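PDB 3EGE: putative methyltransferase from antibiotic biosynthesis pathway from Anabaena variabilis ATCC 29413, which probably transfers methyl groups from S-adenosylmethionine to an acceptor that remains unidentified. Local coordinates for residues S13-V17 with E203-G207; L135-I139 with I248-R253; Y142-P146 with G222-L226; A191-R195 with I242-I248. All coordinates share one frame; numbering follows the deposited sequence.

Contact 1 (S13-V17 with E203-G207)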
# COMPACT_ATOMS: atom_id res chain seq x y z
N SER A 13 3.24 -11.14 5.79
CA SER A 13 3.11 -11.66 4.39
C SER A 13 2.64 -13.13 4.40
O SER A 13 3.21 -13.99 3.72
CB SER A 13 4.45 -11.44 3.62
OG SER A 13 4.31 -11.47 2.19
N GLN A 14 1.63 -13.39 5.23
CA GLN A 14 0.91 -14.68 5.33
C GLN A 14 -0.47 -14.44 4.69
O GLN A 14 -0.94 -15.26 3.91
CB GLN A 14 0.76 -15.12 6.79
CG GLN A 14 0.01 -16.43 7.00
CD GLN A 14 -0.48 -16.59 8.44
OE1 GLN A 14 0.29 -16.98 9.33
NE2 GLN A 14 -1.77 -16.33 8.66
N THR A 15 -1.12 -13.35 5.12
CA THR A 15 -2.36 -12.84 4.51
C THR A 15 -2.07 -11.66 3.54
O THR A 15 -2.95 -11.28 2.78
CB THR A 15 -3.41 -12.43 5.58
OG1 THR A 15 -2.90 -11.35 6.38
CG2 THR A 15 -3.77 -13.61 6.47
N ARG A 16 -0.86 -11.09 3.57
CA ARG A 16 -0.42 -9.98 2.69
C ARG A 16 0.42 -10.54 1.54
O ARG A 16 1.56 -10.15 1.31
CB ARG A 16 0.36 -8.93 3.49
CG ARG A 16 -0.39 -8.35 4.69
CD ARG A 16 -1.60 -7.56 4.26
NE ARG A 16 -1.24 -6.37 3.49
CZ ARG A 16 -0.77 -5.24 4.00
NH1 ARG A 16 -0.61 -5.07 5.30
NH2 ARG A 16 -0.47 -4.22 3.20
N VAL A 17 -0.19 -11.45 0.80
CA VAL A 17 0.45 -12.15 -0.30
C VAL A 17 0.34 -11.18 -1.50
O VAL A 17 -0.79 -10.80 -1.86
CB VAL A 17 -0.28 -13.50 -0.56
CG1 VAL A 17 0.36 -14.27 -1.71
CG2 VAL A 17 -0.37 -14.35 0.78
N GLU A 203 -5.92 -13.91 12.12
CA GLU A 203 -4.78 -13.81 11.20
C GLU A 203 -4.95 -12.73 10.14
O GLU A 203 -3.95 -12.15 9.71
CB GLU A 203 -4.38 -15.14 10.52
CG GLU A 203 -5.42 -15.89 9.67
CD GLU A 203 -6.38 -16.79 10.48
OE1 GLU A 203 -6.79 -16.43 11.63
OE2 GLU A 203 -6.72 -17.87 9.94
N VAL A 204 -6.19 -12.49 9.72
CA VAL A 204 -6.45 -11.43 8.74
C VAL A 204 -6.21 -10.09 9.43
O VAL A 204 -5.51 -9.22 8.89
CB VAL A 204 -7.86 -11.54 8.10
CG1 VAL A 204 -8.17 -10.34 7.18
CG2 VAL A 204 -7.98 -12.88 7.33
N ARG A 205 -6.74 -9.95 10.64
CA ARG A 205 -6.51 -8.73 11.46
C ARG A 205 -5.03 -8.51 11.82
O ARG A 205 -4.58 -7.37 11.87
CB ARG A 205 -7.41 -8.72 12.68
CG ARG A 205 -8.83 -8.43 12.25
CD ARG A 205 -9.87 -8.46 13.38
NE ARG A 205 -10.19 -9.83 13.79
CZ ARG A 205 -9.83 -10.43 14.93
NH1 ARG A 205 -9.01 -9.86 15.79
NH2 ARG A 205 -10.23 -11.66 15.15
N ALA A 206 -4.30 -9.61 12.03
CA ALA A 206 -2.84 -9.61 12.29
C ALA A 206 -2.03 -8.97 11.15
O ALA A 206 -1.00 -8.32 11.42
CB ALA A 206 -2.36 -11.03 12.52
N GLY A 207 -2.48 -9.13 9.91
CA GLY A 207 -1.83 -8.50 8.76
C GLY A 207 -2.22 -7.06 8.49
O GLY A 207 -1.75 -6.48 7.51
O HOH W 1 -4.28 -9.30 6.35
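Arg16 and Thr15 hold the loop ahead of helix 20-30 against the end of helix 202-206, at the surface of a Rossmann-like methyltransferase fold. The tight part lies around Gly207. Arg16 folds back on itself through chi2 and chi3, both -65°, and this brings the edge of its guanidinium group to the Gly207 carbonyl. Arg16 NH1 donates to Gly207 O over 2.9 Å, with an N-H...O angle of 152°. The nitrogen sits almost straight beyond the oxygen, on the line of the carbonyl bond. A positive charge would probably be welcome here, next to the C-terminal end of a helix. The guanidinium is also held by a salt bridge from Arg16 NE to Asp186. Thr15 packs beside it. Its CG2 lies 3.6 Å from Glu203 O and 4.1 Å from Val204 CA, while Thr15 OG1 faces Gly207 CA at 3.9 Å. The lack of a side chain at Gly207 permits this approach. One water links the Thr15 hydroxyl to the helix backbone: it accepts from Thr15 OG1 and donates to Val204 O at 2.8 Å. The other side is looser and exposed. Gln14 reaches out with an extended chain, and its amide stands nearly perpendicular to the Glu203 carboxylate, which leads away. No hydrogen bond joins the pair; Gln14 NE2 merely rests 3.4 Å from Glu203 CB.

Contact 2 (L135-I139 with I248-R253)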
# COMPACT_ATOMS: atom_id res chain seq x y z
N LEU A 135 -11.66 10.40 -0.88
CA LEU A 135 -12.10 10.08 -2.25
C LEU A 135 -12.83 8.74 -2.37
O LEU A 135 -13.36 8.43 -3.44
CB LEU A 135 -10.89 10.04 -3.19
CG LEU A 135 -10.04 11.31 -3.28
CD1 LEU A 135 -8.78 11.01 -4.10
CD2 LEU A 135 -10.88 12.42 -3.87
N ALA A 136 -12.87 7.97 -1.27
CA ALA A 136 -13.54 6.69 -1.24
C ALA A 136 -15.08 6.84 -1.23
O ALA A 136 -15.67 7.86 -0.79
CB ALA A 136 -13.06 5.86 -0.04
N GLN A 137 -15.73 5.81 -1.77
CA GLN A 137 -17.15 5.69 -1.72
C GLN A 137 -17.50 5.03 -0.36
O GLN A 137 -16.62 4.48 0.31
CB GLN A 137 -17.68 4.94 -2.94
CG GLN A 137 -17.42 3.46 -3.05
CD GLN A 137 -17.79 2.96 -4.46
OE1 GLN A 137 -16.96 2.98 -5.38
NE2 GLN A 137 -19.05 2.55 -4.63
N ARG A 138 -18.75 5.19 0.05
CA ARG A 138 -19.29 4.62 1.31
C ARG A 138 -18.98 3.10 1.40
O ARG A 138 -19.34 2.37 0.50
CB ARG A 138 -20.80 4.87 1.34
CG ARG A 138 -21.56 4.27 2.51
CD ARG A 138 -21.55 5.11 3.75
NE ARG A 138 -21.96 4.32 4.91
CZ ARG A 138 -23.20 3.89 5.15
NH1 ARG A 138 -24.24 4.18 4.38
NH2 ARG A 138 -23.41 3.16 6.23
N ILE A 139 -18.29 2.67 2.45
CA ILE A 139 -17.95 1.25 2.67
C ILE A 139 -18.53 0.83 4.02
O ILE A 139 -18.35 1.54 5.01
CB ILE A 139 -16.38 0.97 2.75
CG1 ILE A 139 -15.60 1.70 1.66
CG2 ILE A 139 -16.06 -0.53 2.65
CD1 ILE A 139 -16.12 1.39 0.23
N ILE A 248 -14.49 -1.94 -6.58
CA ILE A 248 -14.93 -0.76 -5.83
C ILE A 248 -13.78 0.24 -5.61
O ILE A 248 -12.62 -0.16 -5.52
CB ILE A 248 -15.52 -1.20 -4.44
CG1 ILE A 248 -16.44 -0.11 -3.88
CG2 ILE A 248 -14.42 -1.59 -3.45
CD1 ILE A 248 -17.21 -0.54 -2.62
N ASP A 249 -14.13 1.52 -5.52
CA ASP A 249 -13.16 2.57 -5.26
C ASP A 249 -13.15 2.91 -3.78
O ASP A 249 -14.09 3.50 -3.28
CB ASP A 249 -13.43 3.85 -6.07
CG ASP A 249 -12.29 4.88 -5.95
OD1 ASP A 249 -11.26 4.63 -5.28
OD2 ASP A 249 -12.40 5.95 -6.54
N ILE A 250 -12.06 2.57 -3.10
CA ILE A 250 -11.87 2.87 -1.68
C ILE A 250 -10.74 3.91 -1.51
O ILE A 250 -10.11 4.00 -0.45
CB ILE A 250 -11.66 1.58 -0.85
CG1 ILE A 250 -12.70 0.51 -1.26
CG2 ILE A 250 -11.83 1.85 0.68
CD1 ILE A 250 -12.51 -0.83 -0.57
N GLY A 251 -10.56 4.75 -2.54
CA GLY A 251 -9.59 5.82 -2.52
C GLY A 251 -8.14 5.46 -2.77
O GLY A 251 -7.28 6.31 -2.55
N TYR A 252 -7.85 4.24 -3.23
CA TYR A 252 -6.47 3.86 -3.56
C TYR A 252 -6.11 4.48 -4.90
O TYR A 252 -6.91 4.42 -5.87
CB TYR A 252 -6.27 2.35 -3.56
CG TYR A 252 -6.41 1.74 -2.18
CD1 TYR A 252 -7.68 1.35 -1.69
CD2 TYR A 252 -5.30 1.59 -1.36
CE1 TYR A 252 -7.84 0.78 -0.41
CE2 TYR A 252 -5.42 1.00 -0.05
CZ TYR A 252 -6.71 0.60 0.42
OH TYR A 252 -6.90 0.05 1.69
N ARG A 253 -4.91 5.06 -4.94
CA ARG A 253 -4.42 5.82 -6.08
C ARG A 253 -2.93 5.60 -6.36
O ARG A 253 -2.12 5.57 -5.42
CB ARG A 253 -4.58 7.32 -5.78
CG ARG A 253 -5.99 7.84 -5.61
CD ARG A 253 -6.70 7.98 -6.96
NE ARG A 253 -8.06 8.45 -6.81
CZ ARG A 253 -9.11 7.74 -6.38
NH1 ARG A 253 -9.00 6.47 -6.05
NH2 ARG A 253 -10.30 8.30 -6.28
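Gln137 grips Asp249 twice, once through its backbone and once through its side chain. Gln137 N donates to Asp249 O at 3.2 Å, and the bond is almost perfectly straight at 178°. In return Asp249 N donates to Gln137 OE1, also at 3.2 Å, from above the amide carbonyl plane. The side-chain oxygen can reach because Gln137 CG sits between its own N and carbonyl carbon (chi1 71°), with the chain extended beyond. The amide then lies across Ile248, with Gln137 CD 3.4 Å from Ile248 CG1. Apolar contacts extend the pairing. Ile139 and Ile248 meet tip to tip, CD1 to CD1 at 3.6 Å, and Ile139 crosses Ile250 at about a right angle. Ala136 CB presses on the backbone at Ile250 C, 3.4 Å away. A second shell fixes Asp249 itself. Its carboxylate is held end-on by Arg253, with NH1 to OD1 at 3.0 Å, and OD1 also accepts from Gly251 N at 2.8 Å in an Asx turn. Leu135 CB lies 3.6 Å from Arg253 NH2, so the gripping arginine also touches the other segment. Further out, Leu158 of helix 158-169 touches both Leu135 and Arg253. Backbone bonds from Gly251 to Asp132 and from Arg253 to Thr130 tie the segment to strand 126-131 and its end, while Ile248 and Tyr252 pair with Leu180 and Phe178 of strand 172-181.

Contact 3 (Y142-P146 with G222-L226)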
# COMPACT_ATOMS: atom_id res chain seq x y z
N TYR A 142 -16.28 0.44 7.79
CA TYR A 142 -16.04 1.48 8.80
C TYR A 142 -17.17 1.67 9.80
O TYR A 142 -16.96 2.33 10.81
CB TYR A 142 -15.62 2.78 8.17
CG TYR A 142 -14.55 2.57 7.12
CD1 TYR A 142 -13.35 1.93 7.43
CD2 TYR A 142 -14.76 3.00 5.80
CE1 TYR A 142 -12.38 1.71 6.44
CE2 TYR A 142 -13.83 2.80 4.84
CZ TYR A 142 -12.64 2.16 5.15
OH TYR A 142 -11.75 1.99 4.13
N ASP A 143 -18.34 1.11 9.51
CA ASP A 143 -19.43 1.09 10.47
C ASP A 143 -19.18 0.07 11.61
O ASP A 143 -19.82 0.15 12.65
CB ASP A 143 -20.72 0.73 9.79
CG ASP A 143 -21.09 1.68 8.71
OD1 ASP A 143 -20.59 2.83 8.69
OD2 ASP A 143 -21.89 1.23 7.87
N TYR A 144 -18.31 -0.91 11.37
CA TYR A 144 -17.90 -1.88 12.37
C TYR A 144 -16.53 -1.59 12.97
O TYR A 144 -16.31 -1.89 14.15
CB TYR A 144 -17.90 -3.30 11.79
CG TYR A 144 -19.26 -3.75 11.34
CD1 TYR A 144 -20.15 -4.38 12.23
CD2 TYR A 144 -19.67 -3.56 10.02
CE1 TYR A 144 -21.42 -4.80 11.80
CE2 TYR A 144 -20.91 -3.98 9.59
CZ TYR A 144 -21.78 -4.60 10.47
OH TYR A 144 -23.01 -5.00 10.00
N PHE A 145 -15.62 -1.06 12.15
CA PHE A 145 -14.22 -0.78 12.55
C PHE A 145 -13.84 0.67 12.21
O PHE A 145 -13.05 0.92 11.28
CB PHE A 145 -13.29 -1.79 11.87
CG PHE A 145 -13.64 -3.23 12.17
CD1 PHE A 145 -13.61 -3.71 13.48
CD2 PHE A 145 -14.03 -4.12 11.15
CE1 PHE A 145 -13.94 -5.04 13.77
CE2 PHE A 145 -14.38 -5.44 11.43
CZ PHE A 145 -14.32 -5.91 12.74
N PRO A 146 -14.36 1.65 13.00
CA PRO A 146 -14.13 3.10 12.68
C PRO A 146 -12.66 3.55 12.69
O PRO A 146 -12.29 4.49 11.97
CB PRO A 146 -14.95 3.83 13.76
CG PRO A 146 -15.07 2.85 14.88
CD PRO A 146 -15.18 1.50 14.22
N GLY A 222 -16.65 -4.39 17.59
CA GLY A 222 -16.81 -4.48 16.12
C GLY A 222 -16.98 -5.92 15.64
O GLY A 222 -17.86 -6.22 14.82
N LEU A 223 -16.14 -6.81 16.17
CA LEU A 223 -16.24 -8.26 15.92
C LEU A 223 -17.58 -8.85 16.37
O LEU A 223 -18.17 -9.66 15.64
CB LEU A 223 -15.09 -9.04 16.59
CG LEU A 223 -13.67 -8.79 16.08
CD1 LEU A 223 -12.65 -9.49 16.98
CD2 LEU A 223 -13.53 -9.21 14.62
N GLU A 224 -18.05 -8.45 17.54
CA GLU A 224 -19.33 -8.95 18.06
C GLU A 224 -20.50 -8.51 17.19
O GLU A 224 -21.37 -9.32 16.87
CB GLU A 224 -19.57 -8.50 19.52
CG GLU A 224 -18.68 -9.20 20.56
CD GLU A 224 -18.74 -8.56 21.96
OE1 GLU A 224 -18.66 -7.32 22.08
OE2 GLU A 224 -18.83 -9.30 22.95
N LEU A 225 -20.50 -7.23 16.83
CA LEU A 225 -21.55 -6.64 15.98
C LEU A 225 -21.50 -7.23 14.57
O LEU A 225 -22.54 -7.56 14.00
CB LEU A 225 -21.39 -5.12 15.97
CG LEU A 225 -22.53 -4.17 15.62
CD1 LEU A 225 -23.74 -4.30 16.57
CD2 LEU A 225 -21.93 -2.75 15.66
N LEU A 226 -20.30 -7.37 14.01
CA LEU A 226 -20.16 -8.00 12.68
C LEU A 226 -20.69 -9.45 12.69
O LEU A 226 -21.48 -9.82 11.81
CB LEU A 226 -18.71 -7.93 12.18
CG LEU A 226 -18.44 -8.42 10.74
CD1 LEU A 226 -19.44 -7.82 9.71
CD2 LEU A 226 -16.98 -8.15 10.36
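Tyr144 and Gly222 bring the two backbones together, with their CA atoms 4.7 Å apart and Tyr144 O only 3.3 Å from Gly222 CA. The segment 142-146 is a loop leading into helix 146-153, whereas 222-226 belongs to helix 216-231. No hydrogen bond crosses between them. The absence of a side chain at Gly222 allows both the Tyr144 carbonyl and the Phe145 ring to come close to the helix backbone. The Tyr144 ring runs along the helix. Leu226 CD1 lies over the centre of one face, 4.0 Å from the centroid and 7° off the normal, in a CH-pi contact. Leu226 CG is anti to its own N (chi1 -174°), and the methyl is thereby carried across the ring. Tyr144 CD1 also packs on Leu226 N at 3.5 Å and on Leu225 CB at 4.0 Å. The phenol end is fixed by a hydrogen bond from Tyr144 OH to Asp229, further along the same helix. Phe145 packs nearer Gly222 and Leu223: its CZ meets Leu223 CD2, and its CE2 meets Leu226 CD2, both at 3.9 Å. The two branches of Leu226 thus serve the two rings. Phe211 meets Phe145 edge-to-face, and Trp235 touches Tyr144 and Leu226. In this apolar packing, two loop aromatics join the connection after strand 126-131 to one of the helices between strands 172-181 and 247-248, beside the Rossmann-like methyltransferase sheet.

Contact 4 (A191-R195 with I242-I248)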
# COMPACT_ATOMS: atom_id res chain seq x y z
N ALA A 191 -9.30 -4.57 1.64
CA ALA A 191 -9.24 -5.58 0.59
C ALA A 191 -10.33 -6.66 0.70
O ALA A 191 -10.79 -7.14 -0.34
CB ALA A 191 -7.83 -6.21 0.52
N ALA A 192 -10.79 -6.99 1.92
CA ALA A 192 -11.89 -7.97 2.10
C ALA A 192 -13.30 -7.28 2.09
O ALA A 192 -14.26 -7.77 2.72
CB ALA A 192 -11.67 -8.79 3.35
N TRP A 193 -13.42 -6.18 1.32
CA TRP A 193 -14.69 -5.44 1.16
C TRP A 193 -15.90 -6.26 0.66
O TRP A 193 -17.01 -5.85 0.87
CB TRP A 193 -14.52 -4.24 0.21
CG TRP A 193 -14.16 -4.57 -1.20
CD1 TRP A 193 -12.91 -4.66 -1.72
CD2 TRP A 193 -15.06 -4.81 -2.29
NE1 TRP A 193 -12.96 -4.92 -3.06
CE2 TRP A 193 -14.27 -5.02 -3.45
CE3 TRP A 193 -16.46 -4.85 -2.41
CZ2 TRP A 193 -14.82 -5.31 -4.70
CZ3 TRP A 193 -17.01 -5.11 -3.68
CH2 TRP A 193 -16.20 -5.35 -4.79
N ARG A 194 -15.67 -7.36 -0.04
CA ARG A 194 -16.78 -8.21 -0.50
C ARG A 194 -16.78 -9.56 0.24
O ARG A 194 -17.59 -10.41 -0.09
CB ARG A 194 -16.71 -8.40 -2.02
CG ARG A 194 -18.09 -8.30 -2.69
CD ARG A 194 -17.98 -8.62 -4.18
NE ARG A 194 -17.89 -10.07 -4.37
CZ ARG A 194 -17.93 -10.70 -5.54
NH1 ARG A 194 -18.00 -10.04 -6.69
NH2 ARG A 194 -17.87 -12.04 -5.55
N ARG A 195 -15.91 -9.70 1.25
CA ARG A 195 -15.74 -10.93 2.02
C ARG A 195 -15.72 -10.58 3.52
O ARG A 195 -14.71 -10.78 4.20
CB ARG A 195 -14.42 -11.58 1.60
CG ARG A 195 -14.40 -12.09 0.15
CD ARG A 195 -13.00 -12.50 -0.30
NE ARG A 195 -12.13 -11.34 -0.54
CZ ARG A 195 -10.83 -11.39 -0.83
NH1 ARG A 195 -10.16 -12.54 -0.88
NH2 ARG A 195 -10.17 -10.26 -1.05
N ILE A 242 -23.53 -4.81 -2.33
CA ILE A 242 -22.09 -4.74 -2.60
C ILE A 242 -21.55 -6.04 -3.23
O ILE A 242 -20.56 -6.01 -3.96
CB ILE A 242 -21.30 -4.35 -1.29
CG1 ILE A 242 -19.94 -3.73 -1.63
CG2 ILE A 242 -21.19 -5.55 -0.34
CD1 ILE A 242 -19.18 -3.20 -0.41
N HIS A 243 -22.21 -7.18 -2.95
CA HIS A 243 -21.82 -8.48 -3.52
C HIS A 243 -21.88 -8.55 -5.06
O HIS A 243 -21.16 -9.34 -5.67
CB HIS A 243 -22.65 -9.64 -2.92
CG HIS A 243 -22.15 -11.00 -3.31
ND1 HIS A 243 -21.03 -11.57 -2.73
CD2 HIS A 243 -22.55 -11.86 -4.28
CE1 HIS A 243 -20.80 -12.74 -3.31
NE2 HIS A 243 -21.71 -12.94 -4.25
N HIS A 244 -22.71 -7.71 -5.68
CA HIS A 244 -22.85 -7.69 -7.14
C HIS A 244 -21.74 -6.92 -7.84
O HIS A 244 -21.61 -7.05 -9.06
CB HIS A 244 -24.21 -7.13 -7.57
CG HIS A 244 -25.37 -7.72 -6.83
ND1 HIS A 244 -25.62 -9.08 -6.77
CD2 HIS A 244 -26.35 -7.13 -6.10
CE1 HIS A 244 -26.69 -9.30 -6.04
NE2 HIS A 244 -27.16 -8.13 -5.62
N LEU A 245 -20.95 -6.12 -7.11
CA LEU A 245 -19.85 -5.35 -7.70
C LEU A 245 -18.60 -6.20 -7.89
O LEU A 245 -18.21 -6.90 -6.98
CB LEU A 245 -19.47 -4.19 -6.79
CG LEU A 245 -20.50 -3.11 -6.49
CD1 LEU A 245 -19.88 -2.09 -5.54
CD2 LEU A 245 -21.00 -2.45 -7.78
N GLN A 246 -17.98 -6.12 -9.06
CA GLN A 246 -16.70 -6.83 -9.30
C GLN A 246 -15.50 -6.04 -8.77
O GLN A 246 -14.46 -6.63 -8.47
CB GLN A 246 -16.53 -7.25 -10.77
CG GLN A 246 -17.69 -8.12 -11.32
CD GLN A 246 -18.17 -9.26 -10.37
OE1 GLN A 246 -17.37 -10.02 -9.81
NE2 GLN A 246 -19.49 -9.38 -10.22
N GLU A 247 -15.65 -4.71 -8.68
CA GLU A 247 -14.65 -3.82 -8.09
C GLU A 247 -15.25 -2.56 -7.48
O GLU A 247 -16.35 -2.15 -7.84
CB GLU A 247 -13.56 -3.45 -9.10
CG GLU A 247 -14.04 -2.67 -10.31
CD GLU A 247 -12.98 -2.55 -11.40
OE1 GLU A 247 -11.79 -2.96 -11.20
OE2 GLU A 247 -13.36 -2.04 -12.48
N ILE A 248 -14.49 -1.94 -6.58
CA ILE A 248 -14.93 -0.76 -5.83
C ILE A 248 -13.78 0.24 -5.61
O ILE A 248 -12.62 -0.16 -5.52
CB ILE A 248 -15.52 -1.20 -4.44
CG1 ILE A 248 -16.44 -0.11 -3.88
CG2 ILE A 248 -14.42 -1.59 -3.45
CD1 ILE A 248 -17.21 -0.54 -2.62
O HOH W 2 -20.58 -10.21 -0.40
O HOH W 3 -17.59 -12.75 -8.84
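The type I turn from Ala192 to Arg195 faces a 3-10 segment that runs on toward strand 247-248, with Arg194 CA 5.9 Å from His243 CA. The indole of Trp193 is clasped on both faces. Ile248 CG2 sits 3.4 Å from the centroid of its five-membered ring, 11° off the normal, in a CH-pi contact. Arg194 CB covers the opposite face nearer the rim. At the six-membered end, Trp193 CE3 packs on Ile242 CG1 at 3.7 Å, and CH2 meets Leu245 O at 3.4 Å near the ring plane. A hydrogen bond from NE1 to Pro181 O fixes the rotation of the indole. Arg194 bends at chi3 (78°) and aims its NH1 at Leu245 O, making a straight bond of 3.2 Å at 172°. A weak bond from Arg194 NH1 to Gln246 OE1 adds to it. The guanidinium carbon lies over one face of the His243 ring, the planes inclined to each other. A water links Arg194 O with His243 ND1. Trp193 and Arg194 of the turn thus pack on the approach to an edge strand. They join the loop after strand 172-181 to strand 247-248, at the edge of the mixed sheet of the Rossmann-like fold.

How the contacts relate
Contacts 2 and 4 lie close together, with centres 11 Å apart. They share Ile248, which packs on Gln137 and Ile139 in one and on Trp193 in the other. Contact 3 lies 18 Å from contact 2, centre to centre, yet a salt bridge from Arg138 NH2 to Asp143 OD2 at 3.0 Å joins them. Contact 1 is 19 Å from contact 3 by centres and touches it where Arg205 NE packs on Leu223 CD2 at 3.5 Å. In contact 1, Arg16 lies near, without touching, a glycine-rich turn (Gly42, Gly44, Gly47) that resembles the S-adenosylmethionine-binding loop of this fold, so the cofactor site is probably close by.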